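Carbon monoxide dehydrogenase (Thermococcus sp. AM4, PDB 6T7J) catalyses the reversible oxidation of carbon monoxide to carbon dioxide, and is seen here without the nickel of its active-site C-cluster. Local coordinates at residues A[110-113]-A[114-118]; A[207-211]-A[212-216]; A[256-259]-A[260-263]. All blocks are in the same frame, centred on the assembly; numbering follows the deposited sequence.

Contact 1. Residues A[110-113]-A[114-118]; sequences VFKG and VAEGR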
loop_
_atom_site.group_PDB
_atom_site.type_symbol
_atom_site.label_atom_id
_atom_site.label_comp_id
_atom_site.label_asym_id
_atom_site.label_seq_id
_atom_site.Cartn_x
_atom_site.Cartn_y
_atom_site.Cartn_z
ATOM N N VAL A 110 -18.172 -12.574 -7.901
ATOM C CA VAL A 110 -19.203 -13.614 -7.854
ATOM C C VAL A 110 -20.568 -13.047 -8.251
ATOM O O VAL A 110 -21.334 -13.682 -8.989
ATOM C CB VAL A 110 -19.245 -14.275 -6.464
ATOM C CG1 VAL A 110 -20.400 -15.267 -6.384
ATOM C CG2 VAL A 110 -17.925 -14.973 -6.178
ATOM N N PHE A 111 -20.888 -11.839 -7.776
ATOM C CA PHE A 111 -22.180 -11.230 -8.081
ATOM C C PHE A 111 -22.321 -10.944 -9.572
ATOM O O PHE A 111 -23.396 -11.138 -10.153
ATOM C CB PHE A 111 -22.340 -9.950 -7.259
ATOM C CG PHE A 111 -23.511 -9.102 -7.658
ATOM C CD1 PHE A 111 -24.808 -9.542 -7.452
ATOM C CD2 PHE A 111 -23.314 -7.852 -8.220
ATOM C CE1 PHE A 111 -25.882 -8.755 -7.811
ATOM C CE2 PHE A 111 -24.387 -7.062 -8.580
ATOM C CZ PHE A 111 -25.673 -7.514 -8.377
ATOM N N LYS A 112 -21.242 -10.489 -10.211
ATOM C CA LYS A 112 -21.271 -10.246 -11.648
ATOM C C LYS A 112 -21.396 -11.551 -12.422
ATOM O O LYS A 112 -22.104 -11.612 -13.434
ATOM C CB LYS A 112 -20.018 -9.483 -12.074
ATOM C CG LYS A 112 -20.030 -9.018 -13.519
ATOM C CD LYS A 112 -18.616 -8.881 -14.060
ATOM C CE LYS A 112 -18.615 -8.356 -15.488
ATOM N NZ LYS A 112 -17.283 -8.520 -16.137
ATOM N N GLY A 113 -20.713 -12.603 -11.967
ATOM C CA GLY A 113 -20.879 -13.900 -12.599
ATOM C C GLY A 113 -22.301 -14.419 -12.505
ATOM O O GLY A 113 -22.784 -15.088 -13.422
ATOM N N VAL A 114 -22.988 -14.120 -11.401
ATOM C CA VAL A 114 -24.389 -14.519 -11.286
ATOM C C VAL A 114 -25.281 -13.638 -12.158
ATOM O O VAL A 114 -26.282 -14.110 -12.711
ATOM C CB VAL A 114 -24.827 -14.494 -9.810
ATOM C CG1 VAL A 114 -26.324 -14.738 -9.680
ATOM C CG2 VAL A 114 -24.058 -15.536 -9.040
ATOM N N ALA A 115 -24.935 -12.356 -12.306
ATOM C CA ALA A 115 -25.719 -11.478 -13.169
ATOM C C ALA A 115 -25.646 -11.910 -14.629
ATOM O O ALA A 115 -26.610 -11.721 -15.381
ATOM C CB ALA A 115 -25.244 -10.033 -13.019
ATOM N N GLU A 116 -24.518 -12.481 -15.050
ATOM C CA GLU A 116 -24.349 -12.976 -16.409
ATOM C C GLU A 116 -24.825 -14.413 -16.581
ATOM O O GLU A 116 -24.755 -14.945 -17.694
ATOM C CB GLU A 116 -22.879 -12.873 -16.833
ATOM C CG GLU A 116 -22.300 -11.465 -16.772
ATOM C CD GLU A 116 -20.898 -11.387 -17.352
ATOM O OE1 GLU A 116 -20.738 -11.644 -18.564
ATOM O OE2 GLU A 116 -19.955 -11.074 -16.597
ATOM N N GLY A 117 -25.300 -15.052 -15.514
ATOM C CA GLY A 117 -25.754 -16.425 -15.601
ATOM C C GLY A 117 -24.651 -17.458 -15.628
ATOM O O GLY A 117 -24.832 -18.527 -16.219
ATOM N N ARG A 118 -23.514 -17.180 -14.992
ATOM C CA ARG A 118 -22.355 -18.065 -15.043
ATOM C C ARG A 118 -22.212 -18.936 -13.799
ATOM O O ARG A 118 -21.977 -20.143 -13.914
ATOM C CB ARG A 118 -21.079 -17.241 -15.259
ATOM C CG ARG A 118 -20.973 -16.632 -16.651
ATOM C CD ARG A 118 -19.556 -16.165 -16.962
ATOM N NE ARG A 118 -19.390 -14.735 -16.718
ATOM C CZ ARG A 118 -18.667 -14.225 -15.725
ATOM N NH1 ARG A 118 -18.034 -15.027 -14.879
ATOM N NH2 ARG A 118 -18.575 -12.909 -15.580
HETATM O O HOH W 1 -17.975 -9.515 -18.548
#

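Contact 2. Residues A[207-211]-A[212-216]; sequences GVDAD and PVSLL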
loop_
_atom_site.group_PDB
_atom_site.type_symbol
_atom_site.label_atom_id
_atom_site.label_comp_id
_atom_site.label_asym_id
_atom_site.label_seq_id
_atom_site.Cartn_x
_atom_site.Cartn_y
_atom_site.Cartn_z
ATOM N N GLY A 207 10.216 11.261 0.526
ATOM C CA GLY A 207 10.266 12.505 -0.216
ATOM C C GLY A 207 9.009 12.868 -0.974
ATOM O O GLY A 207 9.095 13.545 -2.003
ATOM N N VAL A 208 7.838 12.447 -0.499
ATOM C CA VAL A 208 6.600 12.864 -1.148
ATOM C C VAL A 208 5.812 13.767 -0.201
ATOM O O VAL A 208 6.004 14.988 -0.208
ATOM C CB VAL A 208 5.782 11.652 -1.629
ATOM C CG1 VAL A 208 4.746 12.091 -2.646
ATOM C CG2 VAL A 208 6.706 10.624 -2.261
ATOM N N ASP A 209 4.935 13.200 0.627
ATOM C CA ASP A 209 4.115 13.996 1.542
ATOM C C ASP A 209 4.697 13.912 2.950
ATOM O O ASP A 209 4.664 12.851 3.583
ATOM C CB ASP A 209 2.657 13.540 1.526
ATOM C CG ASP A 209 1.710 14.575 2.136
ATOM O OD1 ASP A 209 2.195 15.527 2.790
ATOM O OD2 ASP A 209 0.479 14.438 1.958
ATOM N N ALA A 210 5.216 15.039 3.442
ATOM C CA ALA A 210 5.783 15.123 4.780
ATOM C C ALA A 210 4.902 15.876 5.767
ATOM O O ALA A 210 5.236 15.919 6.957
ATOM C CB ALA A 210 7.165 15.794 4.732
ATOM N N ASP A 211 3.801 16.464 5.315
ATOM C CA ASP A 211 2.918 17.217 6.199
ATOM C C ASP A 211 1.949 16.265 6.893
ATOM O O ASP A 211 1.249 15.505 6.218
ATOM C CB ASP A 211 2.145 18.272 5.406
ATOM C CG ASP A 211 1.466 19.305 6.294
ATOM O OD1 ASP A 211 0.735 18.917 7.228
ATOM O OD2 ASP A 211 1.659 20.514 6.053
ATOM N N PRO A 212 1.874 16.282 8.226
ATOM C CA PRO A 212 0.937 15.377 8.911
ATOM C C PRO A 212 -0.516 15.655 8.575
ATOM O O PRO A 212 -1.321 14.715 8.503
ATOM C CB PRO A 212 1.226 15.627 10.399
ATOM C CG PRO A 212 2.530 16.368 10.439
ATOM C CD PRO A 212 2.608 17.140 9.168
ATOM N N VAL A 213 -0.872 16.919 8.348
ATOM C CA VAL A 213 -2.266 17.265 8.094
ATOM C C VAL A 213 -2.737 16.659 6.778
ATOM O O VAL A 213 -3.783 16.005 6.724
ATOM C CB VAL A 213 -2.454 18.793 8.113
ATOM C CG1 VAL A 213 -3.773 19.176 7.456
ATOM C CG2 VAL A 213 -2.397 19.312 9.542
ATOM N N SER A 214 -1.976 16.868 5.700
ATOM C CA SER A 214 -2.385 16.333 4.404
ATOM C C SER A 214 -2.353 14.809 4.402
ATOM O O SER A 214 -3.243 14.164 3.831
ATOM C CB SER A 214 -1.498 16.896 3.293
ATOM O OG SER A 214 -0.125 16.827 3.635
ATOM N N LEU A 215 -1.340 14.216 5.042
ATOM C CA LEU A 215 -1.273 12.761 5.147
ATOM C C LEU A 215 -2.521 12.206 5.822
ATOM O O LEU A 215 -3.152 11.266 5.321
ATOM C CB LEU A 215 -0.018 12.350 5.917
ATOM C CG LEU A 215 1.338 12.444 5.213
ATOM C CD1 LEU A 215 2.467 12.391 6.233
ATOM C CD2 LEU A 215 1.496 11.342 4.186
ATOM N N LEU A 216 -2.909 12.794 6.957
ATOM C CA LEU A 216 -4.053 12.270 7.693
ATOM C C LEU A 216 -5.374 12.603 7.006
ATOM O O LEU A 216 -6.340 11.845 7.130
ATOM C CB LEU A 216 -4.030 12.791 9.129
ATOM C CG LEU A 216 -2.819 12.304 9.933
ATOM C CD1 LEU A 216 -2.946 12.658 11.407
ATOM C CD2 LEU A 216 -2.616 10.803 9.750
#

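Contact 3. Residues A[256-259]-A[260-263]; sequences VLKE and DYVN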
loop_
_atom_site.group_PDB
_atom_site.type_symbol
_atom_site.label_atom_id
_atom_site.label_comp_id
_atom_site.label_asym_id
_atom_site.label_seq_id
_atom_site.Cartn_x
_atom_site.Cartn_y
_atom_site.Cartn_z
ATOM N N VAL A 256 -19.705 -25.487 21.500
ATOM C CA VAL A 256 -20.453 -25.911 20.318
ATOM C C VAL A 256 -19.749 -27.009 19.540
ATOM O O VAL A 256 -20.344 -27.580 18.619
ATOM C CB VAL A 256 -20.720 -24.703 19.400
ATOM C CG1 VAL A 256 -21.521 -23.652 20.144
ATOM C CG2 VAL A 256 -19.411 -24.116 18.897
ATOM N N LEU A 257 -18.499 -27.319 19.876
ATOM C CA LEU A 257 -17.807 -28.440 19.258
ATOM C C LEU A 257 -18.228 -29.739 19.932
ATOM O O LEU A 257 -18.302 -29.822 21.162
ATOM C CB LEU A 257 -16.293 -28.255 19.352
ATOM C CG LEU A 257 -15.725 -27.041 18.612
ATOM C CD1 LEU A 257 -14.447 -26.559 19.278
ATOM C CD2 LEU A 257 -15.478 -27.362 17.146
ATOM N N LYS A 258 -18.502 -30.752 19.117
ATOM C CA LYS A 258 -19.127 -31.986 19.571
ATOM C C LYS A 258 -18.104 -33.111 19.688
ATOM O O LYS A 258 -17.078 -33.123 19.003
ATOM C CB LYS A 258 -20.244 -32.399 18.609
ATOM C CG LYS A 258 -21.641 -31.934 19.004
ATOM C CD LYS A 258 -21.703 -30.443 19.275
ATOM C CE LYS A 258 -23.040 -30.050 19.885
ATOM N NZ LYS A 258 -24.188 -30.502 19.047
ATOM N N GLU A 259 -18.405 -34.072 20.566
ATOM C CA GLU A 259 -17.518 -35.217 20.754
ATOM C C GLU A 259 -17.783 -36.316 19.737
ATOM O O GLU A 259 -16.841 -36.938 19.235
ATOM C CB GLU A 259 -17.671 -35.779 22.161
ATOM C CG GLU A 259 -16.755 -35.143 23.147
ATOM C CD GLU A 259 -17.478 -34.207 24.064
ATOM O OE1 GLU A 259 -18.591 -33.737 23.731
ATOM O OE2 GLU A 259 -16.906 -33.959 25.127
ATOM N N ASP A 260 -19.051 -36.583 19.435
ATOM C CA ASP A 260 -19.422 -37.671 18.542
ATOM C C ASP A 260 -19.748 -37.194 17.135
ATOM O O ASP A 260 -20.274 -37.974 16.335
ATOM C CB ASP A 260 -20.610 -38.441 19.116
ATOM C CG ASP A 260 -20.420 -38.806 20.573
ATOM O OD1 ASP A 260 -19.270 -39.074 20.983
ATOM O OD2 ASP A 260 -21.428 -38.831 21.307
ATOM N N TYR A 261 -19.452 -35.940 16.814
ATOM C CA TYR A 261 -19.653 -35.404 15.479
ATOM C C TYR A 261 -18.320 -34.952 14.901
ATOM O O TYR A 261 -17.439 -34.481 15.629
ATOM C CB TYR A 261 -20.622 -34.213 15.481
ATOM C CG TYR A 261 -22.054 -34.542 15.839
ATOM C CD1 TYR A 261 -22.415 -34.833 17.150
ATOM C CD2 TYR A 261 -23.051 -34.537 14.869
ATOM C CE1 TYR A 261 -23.726 -35.122 17.483
ATOM C CE2 TYR A 261 -24.365 -34.827 15.193
ATOM C CZ TYR A 261 -24.696 -35.118 16.501
ATOM O OH TYR A 261 -26.000 -35.405 16.831
ATOM N N VAL A 262 -18.175 -35.113 13.583
ATOM C CA VAL A 262 -17.105 -34.430 12.869
ATOM C C VAL A 262 -17.236 -32.942 13.134
ATOM O O VAL A 262 -18.335 -32.387 13.071
ATOM C CB VAL A 262 -17.178 -34.740 11.367
ATOM C CG1 VAL A 262 -16.075 -34.004 10.612
ATOM C CG2 VAL A 262 -17.105 -36.238 11.123
ATOM N N ASN A 263 -16.130 -32.289 13.469
ATOM C CA ASN A 263 -16.137 -30.857 13.744
ATOM C C ASN A 263 -15.380 -30.142 12.635
ATOM O O ASN A 263 -14.192 -30.408 12.420
ATOM C CB ASN A 263 -15.515 -30.548 15.106
ATOM C CG ASN A 263 -16.405 -30.960 16.263
ATOM O OD1 ASN A 263 -17.599 -30.659 16.282
ATOM N ND2 ASN A 263 -15.825 -31.649 17.238
#

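Contact 1. Residues A[110-113]-A[114-118]
Lys112 and Glu116 cross at an angle, one turn apart, at the C-terminal end of helix 81-115, where hydrogen bonding along the backbone gives way to a charged network between side chains. The last helical bonds run from Val114 N to Val110 O, Ala115 N to Phe111 O and Glu116 N to Lys112 O (3.0 Å). Beyond them the chain closes in a Schellman motif. Arg118 N reaches Gly113 O at 2.7 Å, nearly in line with the carbonyl, while Gly117 N bonds to Val114 O at 3.1 Å; Gly117 makes the reversal with a positive phi of 78°.

The charged interactions converge on Glu116 OE2. Lys112 has its CG anti to the backbone N (chi1 -172°) and an extended chain beyond, so that its CE passes Glu116 OE2 at 3.2 Å, whereas the ion pair from Lys112 NZ to Glu116 OE2 is long at 3.7 Å. A water spans the wider gap, accepting from Lys112 NZ and donating to Glu116 OE2. Arg118 NH2 forms a hydrogen-bonded salt bridge with Glu116 OE2 at 2.5 Å, arriving from above the carboxylate plane (61° out of it), and the guanidinium lays one face over Gly113 CA.

Apolar packing lies inward: Phe111 rests on helices 146-162 and 212-242, and Val114 on Phe119, Tyr122 and Leu241.

A leucine in place of Lys112 would probably leave the bridging water without its donor, and Glu116 with Arg118 as its remaining cationic partner in this network. With two cations gathered on one carboxylate oxygen, Glu116 is likely to stay ionised, its charge shared between Lys112 and Arg118 at the partly exposed helix end.

Contact 2. Residues A[207-211]-A[212-216]
The N-terminus of helix 212-242 is capped by Asp211, whose carboxylate meets the backbone of Val213. Asp211 OD1 accepts from Val213 N at 2.8 Å through its anti lone pair; with CG anti to its own N (chi1 -166°), the carboxylate lies beside the carbonyl carbon and reaches forward to the first turn. Pro212, which has no N-H to offer, opens the helix, and the first helical bond follows from Leu215 N to Asp211 O at 3.1 Å.

An Asx turn precedes the cap: Asp211 N donates to Asp209 OD1, approaching on the anti side and 29° out of the carboxylate plane. The other oxygen of that carboxylate, OD2, forms a salt bridge with Arg203 at the end of the preceding helix 193-203, so Asp209 joins both helices. Leu215 slides past Asp209 in the opposite direction, with its CD2 3.6 Å from Asp209 CB, and packs further on Ala86 and Leu90 of helix 81-115. His367 of the second subunit covers Asp211 and Ser214, placing the cap at the dimer interface. Asp209 OD1 also takes the Ser214 hydroxyl, OG donating at 2.8 Å on the syn lone pair.

Contact 3. Residues A[256-259]-A[260-263]
Lys258 and Asn263 tie together the turn that leads into strand 261-268, the first strand of a six-stranded parallel sheet with the Rossmann-like order 3-2-1-4-5-6. At Asp260 the chain turns, and its OD1 comes back to within 3.4 Å of Glu259 C. The backbone N of Asp260 donates to a butanediol molecule, probably from the crystallisation liquor, while the carbonyl of Glu259 is taken up by Arg401.

Tyr261 follows, and its side chain runs beside that of Lys258, both pointing the same way. The aliphatic part of the lysine makes this contact, CG lying 3.5 Å from Tyr261 CD1 and approaching the ring obliquely. Lys258 NZ ends 5.3 Å from the centroid of the Tyr261 ring, a long cation-pi approach, at most weakly attractive.

Asn263 then sends its side chain back across the turn, CG anti to its carbonyl carbon (chi1 -72°) turning the amide toward Lys258, and its CB packs 3.8 Å from Leu257 CD2. The amide grips both backbone polar atoms of Lys258. Lys258 N donates to Asn263 OD1 at 3.0 Å in a nearly straight bond (172° at the hydrogen), though it meets the side-chain carbonyl well off its axis. Asn299 also donates to OD1, and ND2 also donates to Ala333 O; these bonds fix how the amide sits. Arg399 also donates to Lys258 O. Asn263 ND2 meets Lys258 O at 2.6 Å, in the carbonyl plane on a lone pair.

How the contacts relate
The three contacts follow one another along the chain without interleaving, and none touches another. Contacts 1 and 2 have centres 41 Å apart yet belong to one pair of packed helices. Contact 1 ends helix 81-115, and its Phe111 meets the late residues Leu237 and Leu241 of helix 212-242; contact 2 starts that second helix, and its Leu215 meets Ala86 and Leu90 early in the first. The helices therefore run side by side in the same direction, one contact near each end. The centre of contact 3 lies 36 Å from that of contact 1 and 53 Å from that of contact 2, which is on the other side of the chain's centre. Two contacts thus finish the ends of one helix pair, and the third leads into the first strand of a parallel sheet.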